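PDB 6ZZ5: SmhB from Serratia marcescens, which is probably the B component of Smh, a tripartite alpha-pore-forming toxin, and probably helps to build its membrane pore. Local coordinates for residues Leu20-Tyr25 / Gly214-Met218; His63-Ile68 / Thr126-Leu130; Asp137-Gln142 / Ile260-Arg265; Val145-Asn149 / Glu253-Ser258. The contacts are given in a common frame with arbitrary orientation. Where two conformers were deposited one is given. Residue numbers count along the deposited sequence, not the author numbering.

Contact 1 (Leu20-Tyr25 / Gly214-Met218); sequences LHIQTY and GGIAM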
loop_
_atom_site.group_PDB
_atom_site.type_symbol
_atom_site.label_atom_id
_atom_site.label_comp_id
_atom_site.label_asym_id
_atom_site.label_seq_id
_atom_site.Cartn_x
_atom_site.Cartn_y
_atom_site.Cartn_z
ATOM N N LEU A 20 -1.542 -0.430 3.649
ATOM C CA LEU A 20 -1.004 -1.487 4.548
ATOM C C LEU A 20 -0.021 -2.395 3.827
ATOM O O LEU A 20 1.005 -2.791 4.412
ATOM C CB LEU A 20 -2.159 -2.302 5.098
ATOM C CG LEU A 20 -3.046 -1.542 6.094
ATOM C CD1 LEU A 20 -4.087 -2.454 6.629
ATOM C CD2 LEU A 20 -2.239 -0.957 7.235
ATOM N N HIS A 21 -0.270 -2.649 2.568
ATOM C CA HIS A 21 0.621 -3.508 1.745
ATOM C C HIS A 21 1.952 -2.776 1.526
ATOM O O HIS A 21 3.037 -3.337 1.809
ATOM C CB HIS A 21 -0.120 -3.836 0.436
ATOM C CG HIS A 21 0.569 -4.810 -0.456
ATOM N ND1 HIS A 21 -0.016 -5.293 -1.643
ATOM C CD2 HIS A 21 1.761 -5.441 -0.309
ATOM C CE1 HIS A 21 0.845 -6.136 -2.203
ATOM N NE2 HIS A 21 1.947 -6.234 -1.401
ATOM N N ILE A 22 1.920 -1.536 1.006
ATOM C CA ILE A 22 3.174 -0.762 0.805
ATOM C C ILE A 22 3.865 -0.514 2.156
ATOM O O ILE A 22 5.103 -0.626 2.216
ATOM C CB ILE A 22 2.976 0.517 -0.052
ATOM C CG1 ILE A 22 4.327 1.214 -0.274
ATOM C CG2 ILE A 22 1.951 1.490 0.517
ATOM C CD1 ILE A 22 4.291 2.299 -1.341
ATOM N N GLN A 23 3.131 -0.296 3.252
ATOM C CA GLN A 23 3.791 -0.102 4.569
ATOM C C GLN A 23 4.636 -1.354 4.937
ATOM O O GLN A 23 5.845 -1.230 5.285
ATOM C CB GLN A 23 2.747 0.119 5.666
ATOM C CG GLN A 23 3.352 0.175 7.034
ATOM C CD GLN A 23 2.288 0.480 8.062
ATOM O OE1 GLN A 23 1.381 -0.293 8.244
ATOM N NE2 GLN A 23 2.437 1.570 8.766
ATOM N N THR A 24 4.055 -2.534 4.816
ATOM C CA THR A 24 4.781 -3.801 5.106
ATOM C C THR A 24 5.977 -3.945 4.162
ATOM O O THR A 24 7.053 -4.338 4.616
ATOM C CB THR A 24 3.856 -5.008 4.974
ATOM O OG1 THR A 24 2.761 -4.768 5.860
ATOM C CG2 THR A 24 4.532 -6.299 5.362
ATOM N N TYR A 25 5.771 -3.683 2.873
ATOM C CA TYR A 25 6.865 -3.732 1.891
ATOM C C TYR A 25 8.012 -2.841 2.336
ATOM O O TYR A 25 9.191 -3.278 2.276
ATOM C CB TYR A 25 6.365 -3.414 0.479
ATOM C CG TYR A 25 7.222 -4.034 -0.596
ATOM C CD1 TYR A 25 8.479 -3.533 -0.873
ATOM C CD2 TYR A 25 6.761 -5.104 -1.347
ATOM C CE1 TYR A 25 9.304 -4.134 -1.813
ATOM C CE2 TYR A 25 7.565 -5.719 -2.301
ATOM C CZ TYR A 25 8.826 -5.217 -2.541
ATOM O OH TYR A 25 9.553 -5.852 -3.487
ATOM N N GLY A 214 11.300 -7.184 -0.045
ATOM C CA GLY A 214 10.077 -7.725 -0.671
ATOM C C GLY A 214 9.731 -9.120 -0.173
ATOM O O GLY A 214 8.821 -9.729 -0.728
ATOM N N GLY A 215 10.341 -9.573 0.921
ATOM C CA GLY A 215 10.003 -10.881 1.518
ATOM C C GLY A 215 8.972 -10.702 2.594
ATOM O O GLY A 215 9.370 -10.609 3.758
ATOM N N ILE A 216 7.712 -10.557 2.197
ATOM C CA ILE A 216 6.602 -10.197 3.113
ATOM C C ILE A 216 5.490 -11.225 3.055
ATOM O O ILE A 216 5.188 -11.774 1.982
ATOM C CB ILE A 216 6.058 -8.783 2.842
ATOM C CG1 ILE A 216 5.458 -8.615 1.448
ATOM C CG2 ILE A 216 7.161 -7.776 3.106
ATOM C CD1 ILE A 216 4.652 -7.376 1.295
ATOM N N ALA A 217 4.869 -11.396 4.199
ATOM C CA ALA A 217 3.590 -12.115 4.341
ATOM C C ALA A 217 2.609 -11.176 5.046
ATOM O O ALA A 217 2.993 -10.458 6.023
ATOM C CB ALA A 217 3.778 -13.389 5.098
ATOM N N MET A 218 1.398 -11.158 4.518
ATOM C CA MET A 218 0.270 -10.508 5.192
ATOM C C MET A 218 -0.877 -11.525 5.245
ATOM O O MET A 218 -1.250 -12.161 4.230
ATOM C CB MET A 218 -0.121 -9.225 4.462
ATOM C CG MET A 218 1.073 -8.271 4.197
ATOM S SD MET A 218 0.575 -6.676 3.576
ATOM C CE MET A 218 -0.228 -5.922 4.976
#

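Contact 2 (His63-Ile68 / Thr126-Leu130); sequences HYLKDI and TIGSL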
loop_
_atom_site.group_PDB
_atom_site.type_symbol
_atom_site.label_atom_id
_atom_site.label_comp_id
_atom_site.label_asym_id
_atom_site.label_seq_id
_atom_site.Cartn_x
_atom_site.Cartn_y
_atom_site.Cartn_z
ATOM N N HIS A 63 10.699 7.512 3.865
ATOM C CA HIS A 63 9.891 8.677 3.405
ATOM C C HIS A 63 8.408 8.247 3.305
ATOM O O HIS A 63 7.512 8.952 3.794
ATOM C CB HIS A 63 10.467 9.220 2.115
ATOM C CG HIS A 63 9.654 10.328 1.543
ATOM N ND1 HIS A 63 9.280 11.453 2.309
ATOM C CD2 HIS A 63 9.132 10.489 0.309
ATOM C CE1 HIS A 63 8.584 12.264 1.538
ATOM N NE2 HIS A 63 8.477 11.677 0.310
ATOM N N TYR A 64 8.145 7.090 2.714
ATOM C CA TYR A 64 6.769 6.556 2.667
ATOM C C TYR A 64 6.229 6.462 4.096
ATOM O O TYR A 64 5.122 7.001 4.409
ATOM C CB TYR A 64 6.650 5.203 1.949
ATOM C CG TYR A 64 5.204 4.818 2.014
ATOM C CD1 TYR A 64 4.290 5.352 1.120
ATOM C CD2 TYR A 64 4.738 4.000 3.018
ATOM C CE1 TYR A 64 2.936 5.092 1.262
ATOM C CE2 TYR A 64 3.404 3.681 3.128
ATOM C CZ TYR A 64 2.495 4.280 2.276
ATOM O OH TYR A 64 1.146 4.046 2.397
ATOM N N LEU A 65 6.971 5.765 4.966
ATOM C CA LEU A 65 6.455 5.365 6.297
ATOM C C LEU A 65 6.196 6.631 7.121
ATOM O O LEU A 65 5.166 6.672 7.806
ATOM C CB LEU A 65 7.440 4.447 7.012
ATOM C CG LEU A 65 7.554 3.026 6.441
ATOM C CD1 LEU A 65 8.699 2.251 7.117
ATOM C CD2 LEU A 65 6.260 2.250 6.667
ATOM N N LYS A 66 7.115 7.589 7.097
ATOM C CA LYS A 66 7.134 8.713 8.045
ATOM C C LYS A 66 6.277 9.835 7.473
ATOM O O LYS A 66 5.631 10.582 8.242
ATOM C CB LYS A 66 8.569 9.161 8.384
ATOM C CG LYS A 66 9.376 8.211 9.267
ATOM C CD LYS A 66 8.702 7.765 10.597
ATOM C CE LYS A 66 9.366 6.605 11.337
ATOM N NZ LYS A 66 8.609 5.325 11.220
ATOM N N ASP A 67 6.239 10.000 6.162
ATOM C CA ASP A 67 5.698 11.277 5.625
ATOM C C ASP A 67 4.425 10.971 4.860
ATOM O O ASP A 67 3.658 11.882 4.640
ATOM C CB ASP A 67 6.733 12.015 4.762
ATOM C CG ASP A 67 8.029 12.325 5.460
ATOM O OD1 ASP A 67 7.978 12.764 6.628
ATOM O OD2 ASP A 67 9.073 12.127 4.843
ATOM N N ILE A 68 4.240 9.751 4.357
ATOM C CA ILE A 68 3.080 9.527 3.451
ATOM C C ILE A 68 2.006 8.717 4.156
ATOM O O ILE A 68 0.802 9.152 4.084
ATOM C CB ILE A 68 3.513 8.933 2.092
ATOM C CG1 ILE A 68 4.576 9.816 1.448
ATOM C CG2 ILE A 68 2.298 8.690 1.209
ATOM C CD1 ILE A 68 5.108 9.257 0.151
ATOM N N THR A 126 2.729 13.799 -3.680
ATOM C CA THR A 126 3.856 13.348 -2.859
ATOM C C THR A 126 4.191 11.893 -3.241
ATOM O O THR A 126 5.413 11.577 -3.453
ATOM C CB THR A 126 3.585 13.471 -1.356
ATOM O OG1 THR A 126 3.290 14.849 -1.150
ATOM C CG2 THR A 126 4.780 13.071 -0.522
ATOM N N ILE A 127 3.188 11.047 -3.350
ATOM C CA ILE A 127 3.450 9.614 -3.710
ATOM C C ILE A 127 3.894 9.548 -5.180
ATOM O O ILE A 127 4.739 8.692 -5.480
ATOM C CB ILE A 127 2.279 8.659 -3.336
ATOM C CG1 ILE A 127 2.671 7.179 -3.429
ATOM C CG2 ILE A 127 1.038 8.853 -4.189
ATOM C CD1 ILE A 127 3.912 6.789 -2.735
ATOM N N GLY A 128 3.365 10.397 -6.057
ATOM C CA GLY A 128 3.802 10.546 -7.454
ATOM C C GLY A 128 5.290 10.864 -7.544
ATOM O O GLY A 128 6.011 10.225 -8.346
ATOM N N SER A 129 5.783 11.767 -6.712
ATOM C CA SER A 129 7.220 12.177 -6.715
ATOM C C SER A 129 8.063 10.991 -6.235
ATOM O O SER A 129 9.126 10.730 -6.805
ATOM C CB SER A 129 7.473 13.369 -5.837
ATOM O OG SER A 129 6.890 14.507 -6.406
ATOM N N LEU A 130 7.569 10.269 -5.243
ATOM C CA LEU A 130 8.301 9.125 -4.659
ATOM C C LEU A 130 8.360 8.006 -5.709
ATOM O O LEU A 130 9.435 7.443 -5.903
ATOM C CB LEU A 130 7.637 8.655 -3.373
ATOM C CG LEU A 130 8.226 7.350 -2.818
ATOM C CD1 LEU A 130 9.720 7.521 -2.486
ATOM C CD2 LEU A 130 7.423 6.837 -1.645
HETATM O O HOH W 1 7.702 12.314 -2.175
#

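Contact 3 (Asp137-Gln142 / Ile260-Arg265); sequences DSNNYQ and IGSGYR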
loop_
_atom_site.group_PDB
_atom_site.type_symbol
_atom_site.label_atom_id
_atom_site.label_comp_id
_atom_site.label_asym_id
_atom_site.label_seq_id
_atom_site.Cartn_x
_atom_site.Cartn_y
_atom_site.Cartn_z
ATOM N N ASP A 137 15.666 5.327 -9.633
ATOM C CA ASP A 137 16.690 4.672 -8.773
ATOM C C ASP A 137 16.649 3.158 -9.022
ATOM O O ASP A 137 17.718 2.568 -9.145
ATOM C CB ASP A 137 16.598 5.057 -7.279
ATOM C CG ASP A 137 17.024 6.478 -6.947
ATOM O OD1 ASP A 137 17.656 7.137 -7.793
ATOM O OD2 ASP A 137 16.619 6.955 -5.894
ATOM N N SER A 138 15.482 2.512 -9.086
ATOM C CA SER A 138 15.405 1.045 -9.251
ATOM C C SER A 138 15.937 0.671 -10.645
ATOM O O SER A 138 16.614 -0.368 -10.740
ATOM C CB SER A 138 13.999 0.491 -9.027
ATOM O OG SER A 138 13.129 1.006 -9.990
ATOM N N ASN A 139 15.748 1.516 -11.668
ATOM C CA ASN A 139 16.278 1.196 -13.017
ATOM C C ASN A 139 17.808 1.342 -13.009
ATOM O O ASN A 139 18.481 0.457 -13.563
ATOM C CB ASN A 139 15.604 1.963 -14.147
ATOM C CG ASN A 139 14.270 1.309 -14.487
ATOM O OD1 ASN A 139 14.261 0.383 -15.304
ATOM N ND2 ASN A 139 13.155 1.800 -13.914
ATOM N N ASN A 140 18.339 2.422 -12.445
ATOM C CA ASN A 140 19.819 2.606 -12.373
ATOM C C ASN A 140 20.463 1.456 -11.574
ATOM O O ASN A 140 21.515 1.018 -11.990
ATOM C CB ASN A 140 20.204 4.001 -11.873
ATOM C CG ASN A 140 20.099 4.992 -13.008
ATOM O OD1 ASN A 140 20.734 4.831 -14.053
ATOM N ND2 ASN A 140 19.283 6.003 -12.860
ATOM N N TYR A 141 19.811 0.980 -10.512
ATOM C CA TYR A 141 20.299 -0.130 -9.657
ATOM C C TYR A 141 20.586 -1.348 -10.539
ATOM O O TYR A 141 21.606 -2.015 -10.314
ATOM C CB TYR A 141 19.364 -0.478 -8.497
ATOM C CG TYR A 141 19.850 -1.683 -7.716
ATOM C CD1 TYR A 141 20.714 -1.544 -6.658
ATOM C CD2 TYR A 141 19.581 -2.965 -8.172
ATOM C CE1 TYR A 141 21.258 -2.653 -6.031
ATOM C CE2 TYR A 141 20.120 -4.093 -7.567
ATOM C CZ TYR A 141 20.974 -3.930 -6.487
ATOM O OH TYR A 141 21.482 -5.023 -5.838
ATOM N N GLN A 142 19.715 -1.683 -11.491
ATOM C CA GLN A 142 19.906 -2.911 -12.322
ATOM C C GLN A 142 21.239 -2.866 -13.066
ATOM O O GLN A 142 21.797 -3.921 -13.286
ATOM C CB GLN A 142 18.760 -3.083 -13.331
ATOM C CG GLN A 142 17.453 -3.519 -12.688
ATOM C CD GLN A 142 17.606 -4.762 -11.831
ATOM O OE1 GLN A 142 17.337 -4.752 -10.648
ATOM N NE2 GLN A 142 18.043 -5.843 -12.430
ATOM N N ILE A 260 18.116 -8.109 -4.415
ATOM C CA ILE A 260 17.951 -6.712 -3.973
ATOM C C ILE A 260 17.311 -5.911 -5.099
ATOM O O ILE A 260 16.435 -5.106 -4.780
ATOM C CB ILE A 260 19.284 -6.143 -3.468
ATOM C CG1 ILE A 260 19.591 -6.768 -2.102
ATOM C CG2 ILE A 260 19.231 -4.644 -3.366
ATOM C CD1 ILE A 260 21.005 -6.688 -1.737
ATOM N N GLY A 261 17.745 -6.126 -6.351
ATOM C CA GLY A 261 17.168 -5.457 -7.526
ATOM C C GLY A 261 15.665 -5.726 -7.652
ATOM O O GLY A 261 14.902 -4.777 -7.903
ATOM N N SER A 262 15.236 -6.960 -7.474
ATOM C CA SER A 262 13.804 -7.343 -7.547
ATOM C C SER A 262 13.084 -6.638 -6.402
ATOM O O SER A 262 12.007 -6.173 -6.656
ATOM C CB SER A 262 13.577 -8.826 -7.479
ATOM O OG SER A 262 14.233 -9.473 -8.554
ATOM N N GLY A 263 13.734 -6.517 -5.232
ATOM C CA GLY A 263 13.154 -5.815 -4.076
ATOM C C GLY A 263 12.993 -4.329 -4.358
ATOM O O GLY A 263 12.000 -3.751 -3.925
ATOM N N TYR A 264 13.961 -3.724 -5.031
ATOM C CA TYR A 264 13.969 -2.285 -5.337
ATOM C C TYR A 264 12.864 -2.032 -6.377
ATOM O O TYR A 264 12.055 -1.077 -6.214
ATOM C CB TYR A 264 15.370 -1.861 -5.772
ATOM C CG TYR A 264 15.796 -0.440 -5.497
ATOM C CD1 TYR A 264 14.889 0.572 -5.256
ATOM C CD2 TYR A 264 17.133 -0.115 -5.452
ATOM C CE1 TYR A 264 15.286 1.859 -4.983
ATOM C CE2 TYR A 264 17.554 1.168 -5.107
ATOM C CZ TYR A 264 16.633 2.158 -4.887
ATOM O OH TYR A 264 17.011 3.419 -4.563
ATOM N N ARG A 265 12.804 -2.862 -7.418
ATOM C CA ARG A 265 11.737 -2.745 -8.456
ATOM C C ARG A 265 10.379 -2.984 -7.809
ATOM O O ARG A 265 9.468 -2.264 -8.154
ATOM C CB ARG A 265 12.043 -3.645 -9.661
ATOM C CG ARG A 265 13.135 -2.961 -10.506
ATOM C CD ARG A 265 13.529 -3.618 -11.847
ATOM N NE ARG A 265 14.150 -4.893 -11.519
ATOM C CZ ARG A 265 13.559 -6.083 -11.556
ATOM N NH1 ARG A 265 12.293 -6.160 -11.933
ATOM N NH2 ARG A 265 14.255 -7.167 -11.218
HETATM O O HOH W 2 17.264 -8.088 -10.241
#

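Contact 4 (Val145-Asn149 / Glu253-Ser258); sequences VVNLN and EVLVAS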
loop_
_atom_site.group_PDB
_atom_site.type_symbol
_atom_site.label_atom_id
_atom_site.label_comp_id
_atom_site.label_asym_id
_atom_site.label_seq_id
_atom_site.Cartn_x
_atom_site.Cartn_y
_atom_site.Cartn_z
ATOM N N VAL A 145 23.937 -4.833 -11.120
ATOM C CA VAL A 145 23.772 -6.298 -11.171
ATOM C C VAL A 145 24.415 -6.825 -12.451
ATOM O O VAL A 145 25.144 -7.844 -12.366
ATOM C CB VAL A 145 22.282 -6.698 -11.091
ATOM C CG1 VAL A 145 22.159 -8.219 -11.080
ATOM C CG2 VAL A 145 21.589 -6.104 -9.875
ATOM N N VAL A 146 24.149 -6.181 -13.588
ATOM C CA VAL A 146 24.725 -6.601 -14.889
ATOM C C VAL A 146 26.253 -6.493 -14.768
ATOM O O VAL A 146 26.909 -7.461 -15.142
ATOM C CB VAL A 146 24.179 -5.789 -16.076
ATOM C CG1 VAL A 146 24.841 -6.203 -17.368
ATOM C CG2 VAL A 146 22.660 -5.925 -16.186
ATOM N N ASN A 147 26.771 -5.387 -14.227
ATOM C CA ASN A 147 28.236 -5.149 -14.128
ATOM C C ASN A 147 28.855 -6.251 -13.261
ATOM O O ASN A 147 29.884 -6.772 -13.641
ATOM C CB ASN A 147 28.545 -3.751 -13.588
ATOM C CG ASN A 147 28.245 -2.673 -14.605
ATOM O OD1 ASN A 147 28.383 -2.909 -15.802
ATOM N ND2 ASN A 147 27.865 -1.487 -14.145
ATOM N N LEU A 148 28.247 -6.562 -12.128
ATOM C CA LEU A 148 28.725 -7.602 -11.193
ATOM C C LEU A 148 28.696 -8.948 -11.905
ATOM O O LEU A 148 29.715 -9.647 -11.801
ATOM C CB LEU A 148 27.907 -7.645 -9.915
ATOM C CG LEU A 148 28.218 -8.800 -8.979
ATOM C CD1 LEU A 148 29.641 -8.689 -8.444
ATOM C CD2 LEU A 148 27.238 -8.795 -7.830
ATOM N N ASN A 149 27.638 -9.259 -12.652
ATOM C CA ASN A 149 27.587 -10.518 -13.434
ATOM C C ASN A 149 28.760 -10.538 -14.423
ATOM O O ASN A 149 29.421 -11.605 -14.530
ATOM C CB ASN A 149 26.249 -10.759 -14.139
ATOM C CG ASN A 149 25.976 -12.238 -14.335
ATOM O OD1 ASN A 149 26.352 -13.041 -13.491
ATOM N ND2 ASN A 149 25.416 -12.616 -15.467
ATOM N N GLU A 253 26.906 -14.083 -5.321
ATOM C CA GLU A 253 26.887 -12.625 -5.053
ATOM C C GLU A 253 25.947 -11.980 -6.080
ATOM O O GLU A 253 25.246 -11.030 -5.750
ATOM C CB GLU A 253 28.315 -12.074 -5.102
ATOM C CG GLU A 253 29.152 -12.487 -3.914
ATOM C CD GLU A 253 29.495 -13.958 -3.824
ATOM O OE1 GLU A 253 30.086 -14.484 -4.818
ATOM O OE2 GLU A 253 29.151 -14.576 -2.767
ATOM N N VAL A 254 25.931 -12.494 -7.304
ATOM C CA VAL A 254 24.998 -12.021 -8.339
ATOM C C VAL A 254 23.577 -12.271 -7.835
ATOM O O VAL A 254 22.746 -11.415 -8.076
ATOM C CB VAL A 254 25.249 -12.694 -9.690
ATOM C CG1 VAL A 254 24.111 -12.385 -10.653
ATOM C CG2 VAL A 254 26.587 -12.259 -10.263
ATOM N N LEU A 255 23.298 -13.462 -7.327
ATOM C CA LEU A 255 21.946 -13.847 -6.844
ATOM C C LEU A 255 21.487 -12.812 -5.812
ATOM O O LEU A 255 20.351 -12.370 -5.878
ATOM C CB LEU A 255 22.008 -15.239 -6.201
ATOM C CG LEU A 255 20.988 -16.303 -6.598
ATOM C CD1 LEU A 255 20.541 -16.160 -8.041
ATOM C CD2 LEU A 255 21.582 -17.718 -6.407
ATOM N N VAL A 256 22.314 -12.544 -4.815
ATOM C CA VAL A 256 22.021 -11.523 -3.783
ATOM C C VAL A 256 21.753 -10.176 -4.471
ATOM O O VAL A 256 20.733 -9.536 -4.147
ATOM C CB VAL A 256 23.154 -11.471 -2.754
ATOM C CG1 VAL A 256 23.006 -10.291 -1.834
ATOM C CG2 VAL A 256 23.236 -12.787 -1.977
ATOM N N ALA A 257 22.609 -9.733 -5.390
ATOM C CA ALA A 257 22.448 -8.423 -6.062
ATOM C C ALA A 257 21.100 -8.416 -6.795
ATOM O O ALA A 257 20.390 -7.369 -6.750
ATOM C CB ALA A 257 23.574 -8.167 -7.011
ATOM N N SER A 258 20.770 -9.527 -7.447
ATOM C CA SER A 258 19.546 -9.682 -8.282
ATOM C C SER A 258 18.324 -9.579 -7.354
ATOM O O SER A 258 17.324 -8.934 -7.732
ATOM C CB SER A 258 19.522 -11.022 -8.980
ATOM O OG SER A 258 18.309 -11.203 -9.706
#

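Contact 1 (Leu20-Tyr25 / Gly214-Met218)
Apolar packing makes up most of this contact between helix 4-30 and the start of strand 216-221 with the loop before it; the short axes pass 9.1 Å apart at 146°. Ile216 and Met218, alternate residues of the strand, both point their CA-to-CB bonds toward the helix. Ile216 CG2 lies 3.8 Å from Thr24 CG2, and Ile216 CD1 sits 4.1 Å from Tyr25 CD2 and 3.8 Å from His21 CD2, at the edge of the imidazole. Met218 CE reaches 4.1 Å from Leu20 CB. Met218 SD is 4.9 Å from the centroid of the His21 ring, obliquely placed, and Gly214 CA lies over a face of the Tyr25 ring, 3.4 Å from Tyr25 CZ. A CB on Gly214 would clash with Tyr25 OH, and its positive phi also suits glycine. The polar groups pair within the helix or outside the interface: Thr24 OG1 donates to Leu20 O (3.0 Å), Tyr25 OH bonds Gly263 O of helix 252-300, and Ser28 OG links Tyr25 O to Gly214 N. Ile177 of helix 156-184 closes over Ile216 and Met218. Apolar strand side chains packed on the helix are consistent with a beta-tongue stowed against the bundle, as in soluble HBL-family toxins.

Contact 2 (His63-Ile68 / Thr126-Leu130)
Two long antiparallel helices of the bundle, 44-92 and 99-151, form a helical hairpin, and here they meet partway along it, with short axes 11.4 Å apart at 165°. Ile68 and Leu130 fill much of this gap: Ile68 CD1 touches Leu130 CD2 at 3.8 Å and Ile127 CD1 at 4.0 Å, while Ile68 CG1 meets Thr126 CG2 at 3.8 Å. Tyr64 flanks them, its CB 4.0 Å from Leu130 CD2 and its CD1 4.1 Å from Ile127 CD1, so that both methyls lie at the edge of its ring. The hairpin belongs to the elongated helical bundle of the HBL-type toxins, in which this layer is closed by Ala274, Val275 and Ala278 of helix 252-300 against Ile127 and by Ala19 and Ile22 of helix 4-30 against Tyr64; Tyr64 OH bonds Gln69. Toward solvent the chemistry turns polar. His63 ND1 donates to Asp67 OD2 at 2.6 Å, a His-carboxylate hydrogen bond one helical turn long that orients the imidazole. His63 NE2 is 2.7 Å from the oxygen of water 1, which donates to Thr126 O at 2.7 Å and so bridges the helices. His63 CD2, at the ring edge, lies 4.1 Å from Leu130 CD1. Helix 63-68 widens into a pi-type turn: Ile68 N makes a weak i-to-i+5 bond to His63 O (3.4 Å) alongside the ordinary i-to-i+4 bond to Tyr64 O (2.9 Å).

Contact 3 (Asp137-Gln142 / Ile260-Arg265)
Asp137 begins the first segment of a close antiparallel helix pair in the HBL-type bundle, helices 99-151 and 252-300, whose short axes here come within 9.0 Å at 163°. Asp137 CB lies 3.2 Å from Tyr264 OH, while the carboxylate turns to His60 of helix 44-92. Ser138 comes next, on the face of the Tyr264 ring: Ser138 CA stands 4.1 Å from the ring centroid and 16° off the normal, a CH-pi contact. Ser138 CB is also 3.8 Å from Tyr264 O and 3.9 Å from Arg265 CG, and the CA atoms of Ser138 and Arg265 are just 5.3 Å apart; Ser138 OG bonds Leu134 O in its own helix. One turn on, Tyr141 points toward helix 260-265. Tyr141 CB packs 3.8 Å from Tyr264 CD2, the two rings lying obliquely with centroids 5.9 Å apart; Tyr141 CE2 is 3.3 Å from Gly261 CA, and Tyr141 CZ is 3.6 Å from Ile260 CG2. The Tyr141 hydroxyl bonds Ala257 O. The close approach depends on Gly261, where a CB would clash with Gln142 OE1. Gln142 ends the segment on the polar flank, Gln142 OE1 3.2 Å from Gly261 CA. Arg265 has a salt bridge to Asp167 of helix 156-184, and water 2 accepts from Gln142 NE2 (3.2 Å) and Arg265 NH2 (3.3 Å), beside a weak, nearly straight hydrogen bond from Arg265 NE to Gln142 OE1 at 3.3 Å.

Contact 4 (Val145-Asn149 / Glu253-Ser258)
The two helical segments run almost exactly antiparallel, with N-to-C directions at 175° and axes 9.5 Å apart. Val145 stands opposite Ala257 (CA atoms 5.7 Å apart) and Asn149 opposite Val254 (5.9 Å between CA atoms), so the two helices stay roughly in step over about one turn. Each helix keeps its own backbone bonds, such as Asn149 N to Val145 O at 2.9 Å and Ser258 N to Val254 O at 2.8 Å. Val145 and Leu148 point toward the partner. Val145 CG2 packs 4.0 Å from Ala257 CB and 3.6 Å from Ala257 O, while its CG1 is 4.1 Å from Ser258 CA. Leu148 CD2 reaches 3.8 Å from Ala257 CB and 3.6 Å from Glu253 O, and Leu148 CG lies 4.0 Å from Val254 CG2. The small Ala257 thus receives both larger side chains. This is the C-terminal end of helix 99-151 against the N-terminal end of helix 252-300, in the helical bundle shared with HBL-type toxins; Leu159 of helix 156-184 covers Val145, Asn149 and Val254, and Ile50 of helix 44-92 touches Ala257. Polar groups find partners outside the pair: Val254 N bonds Asn251 OD1 at the helix start, Ser258 OG bonds Asn163, and Asn149 ND2 bonds Asn156. The exception is Asn149 OD1, which rests 3.3 Å from Val254 CG2, buried with no polar partner in the model.

All four contacts are buried, but contact 1 lies about 8 Å from the chain centre and contact 4 about 28 Å, measured from their own centres, the latter toward one end of the bundle. Contacts 3 and 4 hold the same pair, helices 99-151 and 252-300, and touch through Tyr141 OH and Ala257 O, 2.7 Å apart; contact 2 joins the first of these helices to helix 44-92. Only contact 1 brings in a strand. It meets contact 2 where Ile22 packs on Tyr64, and contact 3 through Tyr25 and Gly263. Contacts 1 and 4 rely on apolar packing, whereas contacts 2 and 3 add water bridges at partly exposed flanks, and contact 3 a weak direct hydrogen bond.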